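Local coordinates for Melibiose/raffinose/stachyose-binding protein MelE (Bacillus subtilis subsp. subtilis str. 168, PDB 4R6H) that binds the galactosides melibiose, raffinose and stachyose and serves as the solute-binding component of the ABC transporter that imports them, at residues A[140-145]-A[301-306]; A[197-202]-A[373-378]; A[204-209]-A[226-231]. One frame throughout, in Å; residues are numbered along the deposited sequence. Where two conformers were deposited one is given.

Overall arrangement
Two long loops of the chain cross here: its segments run 140-145, 197-202, 204-209, 226-231, 301-306 and 373-378, so contacts 1 and 2 interlock, while both segments of contact 3 fall between the paired segments of each of the others. Contact 1 joins strands 141-148 and 303-306. Contacts 2 and 3 share helix 192-206, which packs on helices 374-378 and 229-240 respectively. The centres of contacts 1 and 2 lie about 11 Å apart, those of 2 and 3 about 10 Å, and those of 1 and 3 about 17 Å. Probable hydrogen bonds, Gly144 to Gln200, Asp143 to Tyr373 and Tyr197 to Leu231, tie contact 2 to its neighbours, uniting sequence-distant parts of one lobe.

Contact 1. Residues A[140-145]-A[301-306]; sequences QAKDGL and PIWIGG
Lys142 lays its aliphatic chain over the indole of Trp303. CB starts 3.6 Å above the ring plane, near the rim, and CG comes 4.0 Å from Trp303 CB. With CG beside the backbone N (chi1 -73°), the chain crosses the indole at a slant, and CD forms a CH-pi contact over the five-membered ring, 4.2 Å from its centroid. At the tip NZ stands 5.4 Å from that centroid, at most a weak cation-pi attraction; it also has a cation-pi partner in Tyr362. Beneath this pair run antiparallel strands 141-148 and 303-306 of the mixed sheet. Strand 136-137 precedes the first of them and 310-313 follows the second, both in a separate sheet, consistent with a position near the hinge of a two-lobed solute-binding fold. Ala141 and Gly306 exchange two backbone hydrogen bonds, as do Asp143 and Ile304, where Asp143 N to Ile304 O is 2.7 Å. Between these pairs Gly305 CA packs 3.4 Å from Ala141 O, and a side chain there would clash with that oxygen. Lys142 O approaches Trp303 CE3 (3.5 Å) from the side of the covered face, with Asp143 C and Gly144 N at the edge, near the ring plane.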
loop_
_atom_site.group_PDB
_atom_site.type_symbol
_atom_site.label_atom_id
_atom_site.label_comp_id
_atom_site.label_asym_id
_atom_site.label_seq_id
_atom_site.Cartn_x
_atom_site.Cartn_y
_atom_site.Cartn_z
ATOM N N GLN A 140 -6.001 1.068 -6.992
ATOM C CA GLN A 140 -4.874 0.199 -6.755
ATOM C C GLN A 140 -3.698 0.999 -6.250
ATOM O O GLN A 140 -3.539 2.148 -6.625
ATOM C CB GLN A 140 -4.470 -0.510 -8.035
ATOM C CG GLN A 140 -4.233 0.406 -9.209
ATOM C CD GLN A 140 -3.755 -0.350 -10.438
ATOM O OE1 GLN A 140 -2.667 -0.982 -10.404
ATOM N NE2 GLN A 140 -4.537 -0.303 -11.499
ATOM N N ALA A 141 -2.880 0.356 -5.443
ATOM C CA ALA A 141 -1.713 0.987 -4.875
ATOM C C ALA A 141 -0.477 0.565 -5.650
ATOM O O ALA A 141 -0.337 -0.629 -5.992
ATOM C CB ALA A 141 -1.525 0.594 -3.421
ATOM N N LYS A 142 0.417 1.526 -5.902
ATOM C CA LYS A 142 1.676 1.264 -6.590
ATOM C C LYS A 142 2.744 2.139 -5.949
ATOM O O LYS A 142 2.904 3.309 -6.315
ATOM C CB LYS A 142 1.583 1.480 -8.097
ATOM C CG LYS A 142 0.812 0.400 -8.845
ATOM C CD LYS A 142 0.910 0.528 -10.358
ATOM C CE LYS A 142 0.041 1.634 -10.934
ATOM N NZ LYS A 142 0.116 1.579 -12.432
ATOM N N ASP A 143 3.500 1.556 -5.007
ATOM C CA ASP A 143 4.444 2.281 -4.162
ATOM C C ASP A 143 5.887 1.954 -4.526
ATOM O O ASP A 143 6.279 0.768 -4.763
ATOM C CB ASP A 143 4.225 1.915 -2.696
ATOM C CG ASP A 143 2.949 2.480 -2.124
ATOM O OD1 ASP A 143 2.447 3.522 -2.603
ATOM O OD2 ASP A 143 2.457 1.879 -1.140
ATOM N N GLY A 144 6.685 3.028 -4.543
ATOM C CA GLY A 144 8.122 2.953 -4.651
ATOM C C GLY A 144 8.747 4.007 -3.771
ATOM O O GLY A 144 8.538 4.026 -2.531
ATOM N N LEU A 145 9.473 4.929 -4.411
ATOM C CA LEU A 145 10.087 6.050 -3.731
ATOM C C LEU A 145 9.595 7.362 -4.341
ATOM O O LEU A 145 9.497 7.464 -5.590
ATOM C CB LEU A 145 11.611 6.002 -3.895
ATOM C CG LEU A 145 12.317 4.773 -3.391
ATOM C CD1 LEU A 145 13.768 4.763 -3.802
ATOM C CD2 LEU A 145 12.238 4.682 -1.882
ATOM N N PRO A 301 13.057 -3.447 -11.016
ATOM C CA PRO A 301 12.306 -2.684 -10.009
ATOM C C PRO A 301 10.834 -3.096 -10.026
ATOM O O PRO A 301 10.336 -3.679 -11.010
ATOM C CB PRO A 301 12.484 -1.227 -10.435
ATOM C CG PRO A 301 13.696 -1.234 -11.339
ATOM C CD PRO A 301 13.763 -2.578 -11.969
ATOM N N ILE A 302 10.142 -2.785 -8.948
ATOM C CA ILE A 302 8.809 -3.323 -8.723
ATOM C C ILE A 302 7.941 -2.260 -8.047
ATOM O O ILE A 302 8.401 -1.533 -7.158
ATOM C CB ILE A 302 8.928 -4.644 -7.863
ATOM C CG1 ILE A 302 7.648 -5.439 -7.807
ATOM C CG2 ILE A 302 9.441 -4.363 -6.457
ATOM C CD1 ILE A 302 7.278 -6.081 -9.096
ATOM N N TRP A 303 6.666 -2.170 -8.475
ATOM C CA TRP A 303 5.670 -1.421 -7.695
ATOM C C TRP A 303 5.065 -2.303 -6.600
ATOM O O TRP A 303 4.716 -3.453 -6.857
ATOM C CB TRP A 303 4.530 -0.935 -8.581
ATOM C CG TRP A 303 4.847 0.149 -9.583
ATOM C CD1 TRP A 303 4.700 0.067 -10.924
ATOM C CD2 TRP A 303 5.288 1.479 -9.317
ATOM N NE1 TRP A 303 5.052 1.220 -11.520
ATOM C CE2 TRP A 303 5.415 2.130 -10.557
ATOM C CE3 TRP A 303 5.621 2.178 -8.150
ATOM C CZ2 TRP A 303 5.857 3.435 -10.671
ATOM C CZ3 TRP A 303 6.024 3.486 -8.245
ATOM C CH2 TRP A 303 6.169 4.107 -9.490
ATOM N N ILE A 304 4.906 -1.753 -5.408
ATOM C CA ILE A 304 4.349 -2.497 -4.271
ATOM C C ILE A 304 2.971 -2.021 -3.957
ATOM O O ILE A 304 2.721 -0.802 -3.839
ATOM C CB ILE A 304 5.205 -2.339 -3.003
ATOM C CG1 ILE A 304 6.680 -2.773 -3.230
ATOM C CG2 ILE A 304 4.597 -3.078 -1.843
ATOM C CD1 ILE A 304 6.826 -4.171 -3.729
ATOM N N GLY A 305 2.065 -2.951 -3.753
ATOM C CA GLY A 305 0.707 -2.560 -3.332
ATOM C C GLY A 305 -0.338 -3.518 -3.819
ATOM O O GLY A 305 -0.561 -4.589 -3.212
ATOM N N GLY A 306 -0.942 -3.152 -4.926
ATOM C CA GLY A 306 -2.016 -3.954 -5.514
ATOM C C GLY A 306 -3.344 -3.536 -4.964
ATOM O O GLY A 306 -3.773 -2.431 -5.231
#

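Contact 2. Residues A[197-202]-A[373-378]; sequences YYDQFA and YFDRLY
Asp199 reaches from its helix to the first turn of helix 374-378, where its carboxylate meets both backbone and side chain of Asp375. Its OD1 accepts the N-H of Asp375 at 2.9 Å through the syn lone pair, in a bond bent to 133°. This is side-chain recognition of a helix N-terminus from another helix; the two short helical segments cross at 65° within one lobe of the solute-binding fold. The second oxygen lies only 2.5 Å from the acid across the contact, Asp199 OD2 to Asp375 OD1, with the carboxylate planes steeply turned against each other. Such closeness suggests that one of the acids holds a proton. The same Asp199 OD2 approaches the ring of the N-cap residue obliquely, 3.2 Å from Tyr373 CD1, and Tyr373 OH is held by Asp143, though a second conformer of the tyrosine makes both less certain. A water also ties the backbones, donating to Asp199 O at 2.7 Å and accepting from Phe374 N at 2.8 Å.

One turn on along helix 192-206, Ala202 CB sits over the centre of the Phe374 ring, 3.5 Å from its centroid. The ring can lie there because Phe374 CG is trans to its own backbone N (chi1 176°). Farther out, Trp384 of helix 383-395 touches both acids. On the opposite face of the Phe374 ring, Tyr378 CB stands 3.9 Å above the plane.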
loop_
_atom_site.group_PDB
_atom_site.type_symbol
_atom_site.label_atom_id
_atom_site.label_comp_id
_atom_site.label_asym_id
_atom_site.label_seq_id
_atom_site.Cartn_x
_atom_site.Cartn_y
_atom_site.Cartn_z
ATOM N N TYR A 197 9.627 0.890 5.096
ATOM C CA TYR A 197 10.932 0.580 4.506
ATOM C C TYR A 197 11.143 -0.941 4.439
ATOM O O TYR A 197 11.487 -1.515 3.387
ATOM C CB TYR A 197 12.055 1.296 5.304
ATOM C CG TYR A 197 13.413 0.703 5.070
ATOM C CD1 TYR A 197 14.158 1.019 3.923
ATOM C CD2 TYR A 197 13.913 -0.235 5.944
ATOM C CE1 TYR A 197 15.396 0.406 3.688
ATOM C CE2 TYR A 197 15.127 -0.857 5.716
ATOM C CZ TYR A 197 15.881 -0.498 4.614
ATOM O OH TYR A 197 17.093 -1.138 4.390
ATOM N N TYR A 198 11.010 -1.580 5.591
ATOM C CA TYR A 198 11.214 -3.025 5.644
ATOM C C TYR A 198 10.253 -3.765 4.734
ATOM O O TYR A 198 10.641 -4.693 4.022
ATOM C CB TYR A 198 11.101 -3.546 7.052
ATOM C CG TYR A 198 12.296 -3.352 7.968
ATOM C CD1 TYR A 198 13.525 -3.959 7.704
ATOM C CD2 TYR A 198 12.173 -2.678 9.174
ATOM C CE1 TYR A 198 14.604 -3.835 8.581
ATOM C CE2 TYR A 198 13.232 -2.570 10.046
ATOM C CZ TYR A 198 14.438 -3.172 9.763
ATOM O OH TYR A 198 15.471 -3.025 10.670
ATOM N N ASP A 199 8.969 -3.405 4.818
ATOM C CA ASP A 199 7.938 -4.114 4.076
ATOM C C ASP A 199 8.152 -4.000 2.570
ATOM O O ASP A 199 8.094 -5.025 1.839
ATOM C CB ASP A 199 6.548 -3.566 4.509
ATOM C CG ASP A 199 5.421 -4.537 4.309
ATOM O OD1 ASP A 199 5.628 -5.728 4.168
ATOM O OD2 ASP A 199 4.282 -4.087 4.423
ATOM N N GLN A 200 8.386 -2.791 2.062
ATOM C CA GLN A 200 8.550 -2.618 0.642
ATOM C C GLN A 200 9.793 -3.345 0.142
ATOM O O GLN A 200 9.721 -4.029 -0.859
ATOM C CB GLN A 200 8.635 -1.151 0.194
ATOM C CG GLN A 200 7.315 -0.443 0.114
ATOM C CD GLN A 200 7.397 0.981 -0.426
ATOM O OE1 GLN A 200 6.737 1.854 0.107
ATOM N NE2 GLN A 200 8.053 1.168 -1.568
ATOM N N PHE A 201 10.923 -3.180 0.851
ATOM C CA PHE A 201 12.173 -3.768 0.334
ATOM C C PHE A 201 12.256 -5.279 0.556
ATOM O O PHE A 201 13.052 -5.959 -0.083
ATOM C CB PHE A 201 13.406 -3.023 0.825
ATOM C CG PHE A 201 13.674 -1.735 0.099
ATOM C CD1 PHE A 201 14.134 -1.730 -1.229
ATOM C CD2 PHE A 201 13.489 -0.528 0.730
ATOM C CE1 PHE A 201 14.396 -0.529 -1.864
ATOM C CE2 PHE A 201 13.784 0.677 0.110
ATOM C CZ PHE A 201 14.225 0.667 -1.222
ATOM N N ALA A 202 11.436 -5.822 1.446
ATOM C CA ALA A 202 11.378 -7.281 1.607
ATOM C C ALA A 202 10.958 -7.984 0.323
ATOM O O ALA A 202 11.376 -9.100 0.045
ATOM C CB ALA A 202 10.393 -7.651 2.707
ATOM N N TYR A 373 1.765 -6.146 -0.951
ATOM C CA TYR A 373 2.582 -5.887 0.227
ATOM C C TYR A 373 3.042 -7.170 0.894
ATOM O O TYR A 373 2.259 -8.079 1.178
ATOM C CB TYR A 373 1.866 -4.981 1.235
ATOM C CG TYR A 373 2.252 -3.538 1.043
ATOM C CD1 TYR A 373 3.444 -3.047 1.565
ATOM C CD2 TYR A 373 1.469 -2.693 0.287
ATOM C CE1 TYR A 373 3.815 -1.741 1.377
ATOM C CE2 TYR A 373 1.833 -1.379 0.086
ATOM C CZ TYR A 373 3.004 -0.912 0.638
ATOM O OH TYR A 373 3.386 0.389 0.451
ATOM N N PHE A 374 4.338 -7.238 1.150
ATOM C CA PHE A 374 4.983 -8.453 1.655
ATOM C C PHE A 374 4.287 -8.954 2.919
ATOM O O PHE A 374 4.034 -10.185 3.070
ATOM C CB PHE A 374 6.460 -8.137 1.932
ATOM C CG PHE A 374 7.242 -9.251 2.549
ATOM C CD1 PHE A 374 7.776 -10.238 1.740
ATOM C CD2 PHE A 374 7.504 -9.260 3.895
ATOM C CE1 PHE A 374 8.547 -11.239 2.266
ATOM C CE2 PHE A 374 8.283 -10.288 4.443
ATOM C CZ PHE A 374 8.794 -11.257 3.615
ATOM N N ASP A 375 4.009 -8.062 3.862
ATOM C CA ASP A 375 3.519 -8.530 5.153
ATOM C C ASP A 375 2.133 -9.145 5.061
ATOM O O ASP A 375 1.806 -10.063 5.830
ATOM C CB ASP A 375 3.545 -7.423 6.218
ATOM C CG ASP A 375 2.468 -6.359 6.005
ATOM O OD1 ASP A 375 2.430 -5.705 4.940
ATOM O OD2 ASP A 375 1.621 -6.191 6.915
ATOM N N ARG A 376 1.331 -8.655 4.133
ATOM C CA ARG A 376 -0.029 -9.136 3.979
ATOM C C ARG A 376 -0.087 -10.523 3.370
ATOM O O ARG A 376 -0.980 -11.303 3.674
ATOM C CB ARG A 376 -0.873 -8.078 3.213
ATOM C CG ARG A 376 -0.871 -6.737 3.941
ATOM C CD ARG A 376 -1.924 -5.740 3.435
ATOM N NE ARG A 376 -1.457 -4.354 3.609
ATOM C CZ ARG A 376 -2.109 -3.261 3.203
ATOM N NH1 ARG A 376 -3.293 -3.355 2.618
ATOM N NH2 ARG A 376 -1.563 -2.053 3.379
ATOM N N LEU A 377 0.887 -10.890 2.564
ATOM C CA LEU A 377 0.873 -12.184 1.964
ATOM C C LEU A 377 1.772 -13.217 2.645
ATOM O O LEU A 377 1.451 -14.395 2.629
ATOM C CB LEU A 377 1.198 -12.020 0.463
ATOM C CG LEU A 377 0.712 -13.089 -0.523
ATOM C CD1 LEU A 377 -0.809 -13.118 -0.561
ATOM C CD2 LEU A 377 1.263 -12.857 -1.916
ATOM N N TYR A 378 2.887 -12.780 3.251
ATOM C CA TYR A 378 3.971 -13.684 3.656
ATOM C C TYR A 378 4.242 -13.771 5.151
ATOM O O TYR A 378 4.970 -14.665 5.570
ATOM C CB TYR A 378 5.249 -13.327 2.876
ATOM C CG TYR A 378 5.091 -13.570 1.406
ATOM C CD1 TYR A 378 5.027 -14.875 0.925
ATOM C CD2 TYR A 378 4.960 -12.539 0.487
ATOM C CE1 TYR A 378 4.834 -15.148 -0.416
ATOM C CE2 TYR A 378 4.781 -12.783 -0.853
ATOM C CZ TYR A 378 4.696 -14.095 -1.316
ATOM O OH TYR A 378 4.527 -14.369 -2.662
HETATM O O HOH W 1 6.132 -5.377 0.026
#

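Contact 3. Residues A[204-209]-A[226-231]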
loop_
_atom_site.group_PDB
_atom_site.type_symbol
_atom_site.label_atom_id
_atom_site.label_comp_id
_atom_site.label_asym_id
_atom_site.label_seq_id
_atom_site.Cartn_x
_atom_site.Cartn_y
_atom_site.Cartn_z
ATOM N N PRO A 204 11.661 -7.091 -3.137
ATOM C CA PRO A 204 12.817 -7.392 -4.018
ATOM C C PRO A 204 13.810 -8.311 -3.328
ATOM O O PRO A 204 14.491 -9.102 -4.014
ATOM C CB PRO A 204 13.432 -6.023 -4.278
ATOM C CG PRO A 204 12.839 -5.069 -3.290
ATOM C CD PRO A 204 11.481 -5.635 -2.950
ATOM N N LEU A 205 13.907 -8.285 -2.004
ATOM C CA LEU A 205 14.912 -9.137 -1.336
ATOM C C LEU A 205 14.521 -10.599 -1.401
ATOM O O LEU A 205 15.374 -11.440 -1.710
ATOM C CB LEU A 205 15.103 -8.734 0.105
ATOM C CG LEU A 205 16.107 -9.558 0.945
ATOM C CD1 LEU A 205 17.491 -9.317 0.436
ATOM C CD2 LEU A 205 15.973 -9.159 2.384
ATOM N N LEU A 206 13.252 -10.901 -1.173
ATOM C CA LEU A 206 12.829 -12.253 -0.842
ATOM C C LEU A 206 11.804 -12.881 -1.784
ATOM O O LEU A 206 11.550 -14.069 -1.673
ATOM C CB LEU A 206 12.288 -12.331 0.608
ATOM C CG LEU A 206 13.189 -11.816 1.718
ATOM C CD1 LEU A 206 12.469 -11.695 3.036
ATOM C CD2 LEU A 206 14.391 -12.741 1.863
ATOM N N ILE A 207 11.203 -12.075 -2.659
ATOM C CA ILE A 207 10.062 -12.499 -3.452
ATOM C C ILE A 207 10.251 -12.464 -4.954
ATOM O O ILE A 207 9.980 -13.471 -5.618
ATOM C CB ILE A 207 8.798 -11.670 -3.090
ATOM C CG1 ILE A 207 8.510 -11.715 -1.583
ATOM C CG2 ILE A 207 7.603 -12.146 -3.887
ATOM C CD1 ILE A 207 8.340 -13.103 -0.980
ATOM N N THR A 208 10.717 -11.354 -5.530
ATOM C CA THR A 208 10.585 -11.146 -6.978
ATOM C C THR A 208 11.534 -11.992 -7.829
ATOM O O THR A 208 11.191 -12.312 -8.982
ATOM C CB THR A 208 10.717 -9.686 -7.390
ATOM O OG1 THR A 208 11.889 -9.121 -6.818
ATOM C CG2 THR A 208 9.509 -8.889 -6.895
ATOM N N ASP A 209 12.705 -12.325 -7.303
ATOM C CA ASP A 209 13.736 -13.021 -8.145
ATOM C C ASP A 209 13.555 -14.522 -7.993
ATOM O O ASP A 209 13.709 -15.047 -6.924
ATOM C CB ASP A 209 15.126 -12.553 -7.741
ATOM C CG ASP A 209 16.214 -13.093 -8.628
ATOM O OD1 ASP A 209 15.922 -13.729 -9.647
ATOM O OD2 ASP A 209 17.371 -12.865 -8.270
ATOM N N SER A 226 17.911 -14.920 9.194
ATOM C CA SER A 226 19.229 -14.471 8.800
ATOM C C SER A 226 19.247 -13.853 7.390
ATOM O O SER A 226 20.089 -12.981 7.095
ATOM C CB SER A 226 20.244 -15.633 8.891
ATOM O OG SER A 226 19.920 -16.652 7.970
ATOM N N LYS A 227 18.291 -14.239 6.531
ATOM C CA LYS A 227 18.200 -13.696 5.184
ATOM C C LYS A 227 17.608 -12.272 5.151
ATOM O O LYS A 227 17.697 -11.582 4.145
ATOM C CB LYS A 227 17.354 -14.640 4.307
ATOM C CG LYS A 227 18.031 -15.989 4.105
ATOM C CD LYS A 227 17.228 -16.960 3.265
ATOM C CE LYS A 227 18.144 -18.067 2.743
ATOM N NZ LYS A 227 17.591 -19.404 3.074
ATOM N N PHE A 228 17.016 -11.854 6.251
ATOM C CA PHE A 228 16.388 -10.548 6.365
ATOM C C PHE A 228 17.408 -9.514 6.863
ATOM O O PHE A 228 17.161 -8.309 6.761
ATOM C CB PHE A 228 15.221 -10.615 7.350
ATOM C CG PHE A 228 14.150 -9.561 7.141
ATOM C CD1 PHE A 228 13.179 -9.779 6.200
ATOM C CD2 PHE A 228 14.094 -8.400 7.924
ATOM C CE1 PHE A 228 12.162 -8.864 6.012
ATOM C CE2 PHE A 228 13.079 -7.471 7.719
ATOM C CZ PHE A 228 12.125 -7.711 6.771
ATOM N N THR A 229 18.533 -9.953 7.442
ATOM C CA THR A 229 19.451 -9.033 8.098
ATOM C C THR A 229 19.983 -7.933 7.205
ATOM O O THR A 229 20.248 -6.801 7.664
ATOM C CB THR A 229 20.647 -9.835 8.716
ATOM O OG1 THR A 229 20.114 -10.879 9.546
ATOM C CG2 THR A 229 21.570 -8.983 9.503
ATOM N N TYR A 230 20.129 -8.307 5.941
ATOM C CA TYR A 230 20.529 -7.317 4.922
ATOM C C TYR A 230 19.796 -5.978 5.017
ATOM O O TYR A 230 20.421 -4.914 4.982
ATOM C CB TYR A 230 20.328 -7.924 3.534
ATOM C CG TYR A 230 20.583 -6.989 2.393
ATOM C CD1 TYR A 230 21.855 -6.765 1.923
ATOM C CD2 TYR A 230 19.529 -6.346 1.734
ATOM C CE1 TYR A 230 22.094 -5.921 0.833
ATOM C CE2 TYR A 230 19.783 -5.497 0.656
ATOM C CZ TYR A 230 21.034 -5.301 0.209
ATOM O OH TYR A 230 21.233 -4.438 -0.848
ATOM N N LEU A 231 18.476 -6.036 5.203
ATOM C CA LEU A 231 17.745 -4.769 5.272
ATOM C C LEU A 231 18.058 -3.916 6.497
ATOM O O LEU A 231 18.058 -2.669 6.448
ATOM C CB LEU A 231 16.231 -5.004 5.189
ATOM C CG LEU A 231 15.774 -5.667 3.884
ATOM C CD1 LEU A 231 14.306 -6.016 3.997
ATOM C CD2 LEU A 231 16.080 -4.797 2.701
#
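Leu205 is the bump that fills the main hollow here. Its two methyl groups part between the features of segment 226-231, where helix 229-240 begins: Leu205 CD2 comes 3.5 Å from Lys227 O and 3.8 Å from the branch point of Leu231, its CG, while Leu205 CD1 lies 3.8 Å from Tyr230 CD2, approaching that ring obliquely. The side chains of Leu205 and Leu231 meet tip to tip. Placing Leu205 CG opposite the backbone N (chi1 179°) sends the fork straight out to this surface. An alanine here is likely to leave a gap facing Tyr230, Leu231 and Lys227 O, since both methyl groups that touch them would be lost.

Leu206 supplies a second, flanking bump. Its CD1 meets the edge of the Phe228 ring, 3.8 Å from Phe228 CD1, and the two side chains cross at about a right angle. Leu231 CD1 lies over one face of the same ring, 3.9 Å above the plane, so Phe228 forms one wall of the apolar patch. The other methyl of Leu206, CD2, comes 4.3 Å from Lys227 CB.

The join ties the end of helix 192-206 to the beginning of helix 229-240. An earlier turn of the former extends it, with Tyr198 and Phe201 packing on Leu231, and Leu206 also touches Phe374 of helix 374-378.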